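PDB 3SOL: type II secretion pathway related protein, which probably acts as the pilotin of a type II secretion system, a small lipoprotein that escorts the secretin subunits to the outer membrane. Local coordinates for residues L7-M10 and A11-S15; I63-R66 and L67-S71; E74-K77 and C78-N82; V86-I89 and G90-A94. All coordinates share one frame; numbering follows the deposited sequence.

Overall arrangement
Each contact lies along one helix, contacts 2 and 4 running just past its end, and joins residues that adjoin in sequence, so none closes a long loop. They follow one another in series, and none nests or crosses. Contact 1 sits on the first helix, 5-23, near the centre of the chain. Contact 2 spans the C-terminal end of helix 53-69, and its Ile63 packs on Ala11, Ser12 and Ser15 of contact 1. A short turn leads to contact 3 on helix 74-84, whose Lys77 reaches back to carbonyls of contact 2. Contact 4, on the last helix, 86-93, touches contact 1 through Phe88 and Ile13. Contacts 2 and 4 lie about 23 Å apart between centres.

Contact 1 of 4, residues L7-M10 and A11-S15; sequences LEQM and ASIVS
Glu8 O receives two bonds from Ser12, one from the backbone and one from the side chain. Ser12 OG donates to Glu8 O at 2.7 Å. Ser12 N donates to the same oxygen, Glu8 O, at 3.0 Å. The two donors come from opposite faces of the carbonyl plane, so one oxygen is gripped from both sides. The hydroxyl gets there because OG stands anti to the carbonyl carbon of Ser12 (chi1 -63°) and leans back over the preceding turn. The other carbonyls of 7-10 each take a backbone bond from four residues on. Ala11 N reaches Leu7 O at 2.8 Å, and Val14 N reaches Met10 O. Ile13 N meets Gln9 O nearly along the C=O axis, with an N-H...O angle of 164°. These are the i to i+4 bonds of a regular alpha-helix, here the first helix of the all-helical pilotin domain, 5-23. The carboxylate of Glu8 finds its partner on another helix: OE2 is hydrogen-bonded to His59 of helix 53-69. Ser15 OG lies 2.9 Å from Ser12 O and 3.1 Å from Ala11 O, and its single proton may go to either.

Side-chain packing across the turn is lighter. Gln9 and Ile13 lie side by side and point the same way, with Gln9 CG 4.0 Å from Ile13 CD1. Met10 is buried. Its chain bends at chi2 and chi3, and it packs on Trp48, Leu51 and Ala39. The Val14 methyl CG2 approaches the carbonyl oxygen Met10 O to 3.5 Å, and the Val14 side chain packs on Ile35 and Ala39 of helix 32-45.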
# COMPACT_ATOMS: atom_id res chain seq x y z
N LEU A 7 -8.45 -7.59 3.93
CA LEU A 7 -7.28 -7.13 4.68
C LEU A 7 -6.00 -7.41 3.90
O LEU A 7 -5.13 -6.54 3.81
CB LEU A 7 -7.21 -7.82 6.05
CG LEU A 7 -6.02 -7.50 6.96
CD1 LEU A 7 -5.82 -6.01 7.11
CD2 LEU A 7 -6.22 -8.12 8.32
N GLU A 8 -5.90 -8.62 3.35
CA GLU A 8 -4.76 -8.99 2.49
C GLU A 8 -4.61 -8.01 1.32
O GLU A 8 -3.50 -7.54 1.03
CB GLU A 8 -4.93 -10.42 1.97
CG GLU A 8 -3.64 -11.03 1.39
CD GLU A 8 -2.67 -11.53 2.48
OE1 GLU A 8 -3.07 -12.42 3.28
OE2 GLU A 8 -1.51 -11.04 2.51
N GLN A 9 -5.72 -7.72 0.65
CA GLN A 9 -5.76 -6.74 -0.44
C GLN A 9 -5.30 -5.35 0.01
O GLN A 9 -4.34 -4.81 -0.52
CB GLN A 9 -7.18 -6.65 -1.03
CG GLN A 9 -7.47 -5.38 -1.86
CD GLN A 9 -8.68 -5.52 -2.78
OE1 GLN A 9 -9.60 -6.30 -2.52
NE2 GLN A 9 -8.67 -4.77 -3.89
N MET A 10 -6.00 -4.78 0.99
CA MET A 10 -5.67 -3.45 1.48
C MET A 10 -4.23 -3.36 1.97
O MET A 10 -3.55 -2.41 1.65
CB MET A 10 -6.61 -3.01 2.61
CG MET A 10 -8.06 -2.69 2.19
SD MET A 10 -8.22 -1.54 0.79
CE MET A 10 -6.93 -0.36 1.15
N ALA A 11 -3.77 -4.36 2.72
CA ALA A 11 -2.41 -4.36 3.26
C ALA A 11 -1.37 -4.40 2.14
O ALA A 11 -0.33 -3.75 2.23
CB ALA A 11 -2.20 -5.53 4.20
N SER A 12 -1.66 -5.14 1.07
CA SER A 12 -0.76 -5.23 -0.08
C SER A 12 -0.60 -3.91 -0.81
O SER A 12 0.52 -3.53 -1.20
CB SER A 12 -1.25 -6.31 -1.03
OG SER A 12 -1.23 -7.57 -0.39
N ILE A 13 -1.71 -3.21 -0.99
CA ILE A 13 -1.69 -1.88 -1.59
C ILE A 13 -0.88 -0.89 -0.74
O ILE A 13 -0.06 -0.13 -1.28
CB ILE A 13 -3.12 -1.34 -1.78
CG1 ILE A 13 -3.82 -2.14 -2.89
CG2 ILE A 13 -3.08 0.12 -2.14
CD1 ILE A 13 -5.34 -2.11 -2.84
N VAL A 14 -1.10 -0.90 0.57
CA VAL A 14 -0.37 -0.02 1.49
C VAL A 14 1.14 -0.34 1.54
O VAL A 14 1.97 0.57 1.52
CB VAL A 14 -1.03 -0.02 2.89
CG1 VAL A 14 -0.13 0.63 3.94
CG2 VAL A 14 -2.39 0.70 2.82
N SER A 15 1.51 -1.63 1.56
CA SER A 15 2.94 -2.01 1.60
C SER A 15 3.66 -1.67 0.31
O SER A 15 4.81 -1.24 0.33
CB SER A 15 3.12 -3.50 1.88
OG SER A 15 2.45 -4.24 0.87

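Contact 2 of 4, residues I63-R66 and L67-S71; sequences IYVR and LTRDS
Thr68 lies one turn after Tyr64 and Val65 and touches both, by different means. The apolar contact is a CH-pi interaction: Thr68 CG2 sits over one face of the Tyr64 ring, 4.0 Å from its centroid and toward the rim. The two side chains cross at about a right angle. Ile63 and Leu67 instead run alongside each other, with Ile63 CG2 4.0 Å from Leu67 CD1. On the outer side, Val65 CG1 meets the edge of the Arg69 guanidinium, 3.4 Å from NE.

The hydrogen bonds include one from a side chain. Thr68 OG1 stands between its own backbone N and carbonyl carbon (chi1 68°), which brings it within 2.9 Å of Val65 O. Arg69 N also donates to Val65 O, from the same face of the carbonyl plane. Replacing Thr68 with an alanine would probably leave Val65 O with one bond fewer and the face of Tyr64 without its methyl cover. Leu67 N bonds Ile63 O at 2.8 Å, and Thr68 N bonds Tyr64 O at 2.9 Å. The bond of Asp70 N to Arg66 O is weak.

Beyond the segments, Tyr64 OH is bound by Arg23 NE, and Asp70 OD1 by Thr72. The bonding is that of the C-terminal end of an alpha-helix, where helix 53-69 gives way to a turn and Asp70 is the first residue to leave helical geometry.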
# COMPACT_ATOMS: atom_id res chain seq x y z
N ILE A 63 4.16 -7.80 5.12
CA ILE A 63 4.28 -7.91 3.68
C ILE A 63 5.51 -7.15 3.19
O ILE A 63 6.25 -7.64 2.33
CB ILE A 63 3.03 -7.38 2.95
CG1 ILE A 63 1.82 -8.29 3.25
CG2 ILE A 63 3.28 -7.32 1.44
CD1 ILE A 63 0.49 -7.68 2.88
N TYR A 64 5.74 -5.97 3.75
CA TYR A 64 6.86 -5.16 3.32
C TYR A 64 8.19 -5.91 3.47
O TYR A 64 9.04 -5.88 2.58
CB TYR A 64 6.90 -3.87 4.11
CG TYR A 64 7.98 -2.91 3.68
CD1 TYR A 64 7.80 -2.09 2.57
CD2 TYR A 64 9.18 -2.81 4.38
CE1 TYR A 64 8.77 -1.18 2.18
CE2 TYR A 64 10.16 -1.90 3.99
CZ TYR A 64 9.94 -1.09 2.89
OH TYR A 64 10.90 -0.20 2.48
N VAL A 65 8.35 -6.58 4.61
CA VAL A 65 9.55 -7.37 4.84
C VAL A 65 9.71 -8.45 3.77
O VAL A 65 10.81 -8.63 3.22
CB VAL A 65 9.53 -8.02 6.21
CG1 VAL A 65 10.66 -9.03 6.34
CG2 VAL A 65 9.60 -6.94 7.28
N ARG A 66 8.62 -9.13 3.44
CA ARG A 66 8.67 -10.14 2.38
C ARG A 66 9.06 -9.51 1.05
O ARG A 66 9.85 -10.09 0.31
CB ARG A 66 7.35 -10.90 2.26
CG ARG A 66 6.96 -11.63 3.53
CD ARG A 66 6.04 -12.81 3.26
NE ARG A 66 4.73 -12.44 2.72
CZ ARG A 66 3.66 -12.10 3.45
NH1 ARG A 66 3.72 -12.03 4.78
NH2 ARG A 66 2.52 -11.80 2.83
N LEU A 67 8.52 -8.32 0.75
CA LEU A 67 8.83 -7.64 -0.51
C LEU A 67 10.30 -7.26 -0.60
O LEU A 67 10.90 -7.43 -1.66
CB LEU A 67 7.97 -6.38 -0.71
CG LEU A 67 6.45 -6.57 -0.84
CD1 LEU A 67 5.74 -5.21 -0.86
CD2 LEU A 67 6.13 -7.37 -2.10
N THR A 68 10.89 -6.77 0.49
CA THR A 68 12.32 -6.41 0.48
C THR A 68 13.20 -7.64 0.22
O THR A 68 14.21 -7.53 -0.46
CB THR A 68 12.79 -5.67 1.76
OG1 THR A 68 12.76 -6.56 2.89
CG2 THR A 68 11.90 -4.47 2.02
N ARG A 69 12.80 -8.79 0.74
CA ARG A 69 13.57 -10.02 0.60
C ARG A 69 13.42 -10.71 -0.75
O ARG A 69 14.24 -11.55 -1.09
CB ARG A 69 13.14 -11.02 1.65
CG ARG A 69 13.41 -10.64 3.06
CD ARG A 69 12.82 -11.71 3.95
NE ARG A 69 12.94 -11.39 5.36
CZ ARG A 69 14.04 -11.54 6.08
NH1 ARG A 69 15.16 -12.02 5.53
NH2 ARG A 69 14.03 -11.22 7.37
N ASP A 70 12.36 -10.39 -1.49
CA ASP A 70 12.12 -11.00 -2.82
C ASP A 70 13.31 -10.68 -3.72
O ASP A 70 13.78 -9.55 -3.74
CB ASP A 70 10.82 -10.43 -3.39
CG ASP A 70 10.44 -11.03 -4.71
OD1 ASP A 70 11.10 -10.71 -5.72
OD2 ASP A 70 9.46 -11.80 -4.75
N SER A 71 13.80 -11.69 -4.46
CA SER A 71 15.00 -11.56 -5.29
C SER A 71 14.79 -10.90 -6.67
O SER A 71 15.75 -10.70 -7.40
CB SER A 71 15.66 -12.93 -5.50
OG SER A 71 14.84 -13.72 -6.34

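Contact 3 of 4, residues E74-K77 and C78-N82; sequences EYIK and CREFN
Phe81 packs back on the carbonyl of Lys77, one turn earlier in the helix. Its CG and CD2 each lie 3.4 Å from Lys77 O, which meets the ring obliquely. Among the other side-chain contacts, Ile76 and Glu80 lie side by side, with Ile76 CG2 4.1 Å from Glu80 CG. Arg79 makes an edge contact: its chain, extended from CG to NE, brings NE to the edge of the Tyr75 ring, 3.9 Å from CD1. The ring and guanidinium planes are 68° apart, so the two do not stack.

The backbone bonds are those of a regular alpha-helix. Cys78 N bonds Glu74 O, and Glu80 N bonds Ile76 O at 2.8 Å. Phe81 N bonds Lys77 O at 2.9 Å. This is helix 74-84 of the pilotin fold, and a disulfide from Cys78 to Cys24 ties it to the chain just past the first helix.

The ionic contact joins Lys77 and Glu74. The Lys77 chain is extended beyond CG (chi2 -179°), and NZ meets Glu74 OE2 on its syn side at 2.7 Å. NZ also has Leu67 O, Asp70 O and Tyr19 OH as partners; with Glu74 OE2 that is four for three protons, so they cannot all be full bonds at once. That hydroxyl also bonds Glu74 OE1. Glu80 pairs with Arg84. The Phe81 side chain packs on Ala16 and Leu20 of helix 5-23, and a serine here would probably open a gap against that helix.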
# COMPACT_ATOMS: atom_id res chain seq x y z
N GLU A 74 15.43 -4.81 -7.87
CA GLU A 74 14.70 -3.73 -7.24
C GLU A 74 14.05 -2.80 -8.28
O GLU A 74 12.92 -2.35 -8.08
CB GLU A 74 15.63 -2.92 -6.33
CG GLU A 74 16.17 -3.69 -5.15
CD GLU A 74 15.07 -4.17 -4.24
OE1 GLU A 74 14.25 -3.33 -3.86
OE2 GLU A 74 15.03 -5.39 -3.95
N TYR A 75 14.73 -2.52 -9.39
CA TYR A 75 14.17 -1.58 -10.37
C TYR A 75 12.89 -2.17 -10.99
O TYR A 75 11.98 -1.41 -11.33
CB TYR A 75 15.19 -1.16 -11.44
CG TYR A 75 15.31 -2.10 -12.62
CD1 TYR A 75 14.56 -1.88 -13.79
CD2 TYR A 75 16.16 -3.18 -12.58
CE1 TYR A 75 14.64 -2.74 -14.88
CE2 TYR A 75 16.25 -4.07 -13.69
CZ TYR A 75 15.48 -3.83 -14.83
OH TYR A 75 15.58 -4.68 -15.90
N ILE A 76 12.81 -3.50 -11.12
CA ILE A 76 11.60 -4.13 -11.67
C ILE A 76 10.46 -4.05 -10.68
O ILE A 76 9.30 -3.80 -11.07
CB ILE A 76 11.89 -5.60 -12.10
CG1 ILE A 76 12.77 -5.55 -13.35
CG2 ILE A 76 10.58 -6.39 -12.42
CD1 ILE A 76 13.33 -6.89 -13.80
N LYS A 77 10.77 -4.21 -9.39
CA LYS A 77 9.76 -4.00 -8.33
C LYS A 77 9.16 -2.61 -8.46
O LYS A 77 7.92 -2.46 -8.44
CB LYS A 77 10.37 -4.14 -6.93
CG LYS A 77 10.89 -5.53 -6.60
CD LYS A 77 11.45 -5.58 -5.19
CE LYS A 77 12.06 -6.93 -4.88
NZ LYS A 77 12.81 -6.93 -3.57
N CYS A 78 10.03 -1.61 -8.59
CA CYS A 78 9.59 -0.22 -8.76
C CYS A 78 8.69 -0.07 -9.98
O CYS A 78 7.62 0.55 -9.91
CB CYS A 78 10.78 0.71 -8.87
SG CYS A 78 11.78 0.83 -7.36
N ARG A 79 9.10 -0.65 -11.10
CA ARG A 79 8.32 -0.51 -12.34
C ARG A 79 6.96 -1.21 -12.25
O ARG A 79 5.96 -0.68 -12.73
CB ARG A 79 9.13 -1.02 -13.54
CG ARG A 79 10.26 -0.08 -13.85
CD ARG A 79 11.11 -0.46 -15.02
NE ARG A 79 12.03 0.65 -15.25
CZ ARG A 79 11.81 1.69 -16.05
NH1 ARG A 79 10.72 1.78 -16.82
NH2 ARG A 79 12.72 2.66 -16.09
N GLU A 80 6.92 -2.39 -11.62
CA GLU A 80 5.67 -3.11 -11.43
C GLU A 80 4.71 -2.34 -10.53
O GLU A 80 3.52 -2.18 -10.86
CB GLU A 80 5.94 -4.52 -10.88
CG GLU A 80 6.63 -5.45 -11.87
CD GLU A 80 5.70 -5.98 -12.96
OE1 GLU A 80 4.52 -5.55 -13.08
OE2 GLU A 80 6.15 -6.85 -13.73
N PHE A 81 5.21 -1.83 -9.40
CA PHE A 81 4.35 -1.09 -8.47
C PHE A 81 3.90 0.25 -9.02
O PHE A 81 2.74 0.61 -8.82
CB PHE A 81 5.03 -0.89 -7.12
CG PHE A 81 5.28 -2.15 -6.35
CD1 PHE A 81 4.48 -3.26 -6.49
CD2 PHE A 81 6.32 -2.20 -5.44
CE1 PHE A 81 4.71 -4.41 -5.74
CE2 PHE A 81 6.58 -3.34 -4.68
CZ PHE A 81 5.78 -4.44 -4.83
N ASN A 82 4.77 0.98 -9.71
CA ASN A 82 4.39 2.26 -10.32
C ASN A 82 3.25 2.11 -11.32
O ASN A 82 2.35 2.95 -11.37
CB ASN A 82 5.58 3.00 -10.98
CG ASN A 82 6.43 3.78 -10.00
OD1 ASN A 82 5.91 4.35 -9.03
ND2 ASN A 82 7.73 3.89 -10.28

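Contact 4 of 4, residues V86-I89 and G90-A94; sequences VPFI and GELLA
Leu92 folds back over the ring of Phe88, one helical turn earlier. Its CB starts the contact against the backbone, 3.4 Å from Ile89 O. With CG anti to the carbonyl carbon and beside its own backbone N (chi1 -73°), the branch lies back along the helix above Phe88. There CG lies over one face of the ring, 4.1 Å from the centroid and 22° off the ring normal, in a CH-pi contact. CG also comes 3.4 Å from Phe88 O. The two methyls then spread along one side of the ring. CD1 touches CE2 of Phe88 at 3.6 Å, and CD2 touches CZ at 3.7 Å. The two side chains cross at a slant rather than running alongside.

Ile89 and Leu93 form a second pair. They lie side by side and point the same way, with Ile89 CG2 3.8 Å from Leu93 CD1. Beneath the side chains, Leu92 N donates to Phe88 O in the carbonyl plane, and Leu93 N donates to Ile89 O. Pro87 O takes the longer bond from Glu91 N at 3.3 Å and a further one from a water at 2.7 Å. That water gives only a weak bond to Glu91 OE2. The main partner of the Glu91 carboxylate is Arg41, in a salt bridge.

This last helix, 86-93, lies with its apolar side against two others. Phe88 and Leu92 both touch Ile35 of helix 32-45 and Thr17 of helix 5-23, and Phe88 also packs on Ile13. Ile89 and Leu93 face the loop after the first helix, Ile89 touching Arg26 and Leu29 and Leu93 touching Pro30.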
# COMPACT_ATOMS: atom_id res chain seq x y z
N VAL A 86 -1.54 2.85 -9.98
CA VAL A 86 -2.07 4.07 -10.58
C VAL A 86 -3.44 4.42 -10.01
O VAL A 86 -3.66 5.55 -9.58
CB VAL A 86 -2.07 3.99 -12.15
CG1 VAL A 86 -2.88 5.13 -12.75
CG2 VAL A 86 -0.64 4.03 -12.68
N PRO A 87 -4.38 3.45 -9.97
CA PRO A 87 -5.68 3.74 -9.36
C PRO A 87 -5.65 4.20 -7.88
O PRO A 87 -6.28 5.20 -7.54
CB PRO A 87 -6.43 2.41 -9.49
CG PRO A 87 -5.80 1.75 -10.67
CD PRO A 87 -4.36 2.11 -10.59
N PHE A 88 -4.93 3.47 -7.03
CA PHE A 88 -4.84 3.82 -5.61
C PHE A 88 -4.17 5.19 -5.42
O PHE A 88 -4.63 6.00 -4.61
CB PHE A 88 -4.07 2.76 -4.82
CG PHE A 88 -4.01 3.01 -3.33
CD1 PHE A 88 -5.18 3.06 -2.57
CD2 PHE A 88 -2.79 3.16 -2.68
CE1 PHE A 88 -5.14 3.28 -1.18
CE2 PHE A 88 -2.74 3.38 -1.29
CZ PHE A 88 -3.92 3.44 -0.55
N ILE A 89 -3.10 5.44 -6.16
CA ILE A 89 -2.39 6.73 -6.08
C ILE A 89 -3.32 7.89 -6.47
O ILE A 89 -3.23 8.98 -5.90
CB ILE A 89 -1.12 6.73 -6.96
CG1 ILE A 89 -0.10 5.71 -6.41
CG2 ILE A 89 -0.51 8.12 -7.04
CD1 ILE A 89 1.11 5.47 -7.30
N GLY A 90 -4.24 7.65 -7.41
CA GLY A 90 -5.30 8.63 -7.75
C GLY A 90 -6.22 8.97 -6.59
O GLY A 90 -6.64 10.12 -6.44
N GLU A 91 -6.55 7.97 -5.78
CA GLU A 91 -7.31 8.18 -4.54
C GLU A 91 -6.48 8.91 -3.48
O GLU A 91 -7.00 9.77 -2.75
CB GLU A 91 -7.81 6.85 -3.99
CG GLU A 91 -8.83 6.16 -4.88
CD GLU A 91 -10.11 6.97 -5.03
OE1 GLU A 91 -10.85 7.11 -4.03
OE2 GLU A 91 -10.37 7.47 -6.16
N LEU A 92 -5.20 8.57 -3.41
CA LEU A 92 -4.27 9.18 -2.47
C LEU A 92 -4.11 10.67 -2.71
O LEU A 92 -4.16 11.47 -1.77
CB LEU A 92 -2.89 8.51 -2.55
CG LEU A 92 -2.75 7.11 -1.96
CD1 LEU A 92 -1.31 6.60 -2.10
CD2 LEU A 92 -3.17 7.10 -0.50
N LEU A 93 -3.93 11.04 -3.98
CA LEU A 93 -3.65 12.43 -4.35
C LEU A 93 -4.94 13.25 -4.55
O LEU A 93 -4.88 14.48 -4.60
CB LEU A 93 -2.75 12.49 -5.60
CG LEU A 93 -1.35 11.87 -5.47
CD1 LEU A 93 -0.58 11.89 -6.80
CD2 LEU A 93 -0.54 12.56 -4.39
N ALA A 94 -6.09 12.57 -4.64
CA ALA A 94 -7.37 13.24 -4.89
C ALA A 94 -7.67 14.30 -3.84
O ALA A 94 -8.03 15.43 -4.18
CB ALA A 94 -8.51 12.21 -4.93
OXT ALA A 94 -7.57 14.05 -2.63
O HOH W 1 -8.24 6.57 -8.74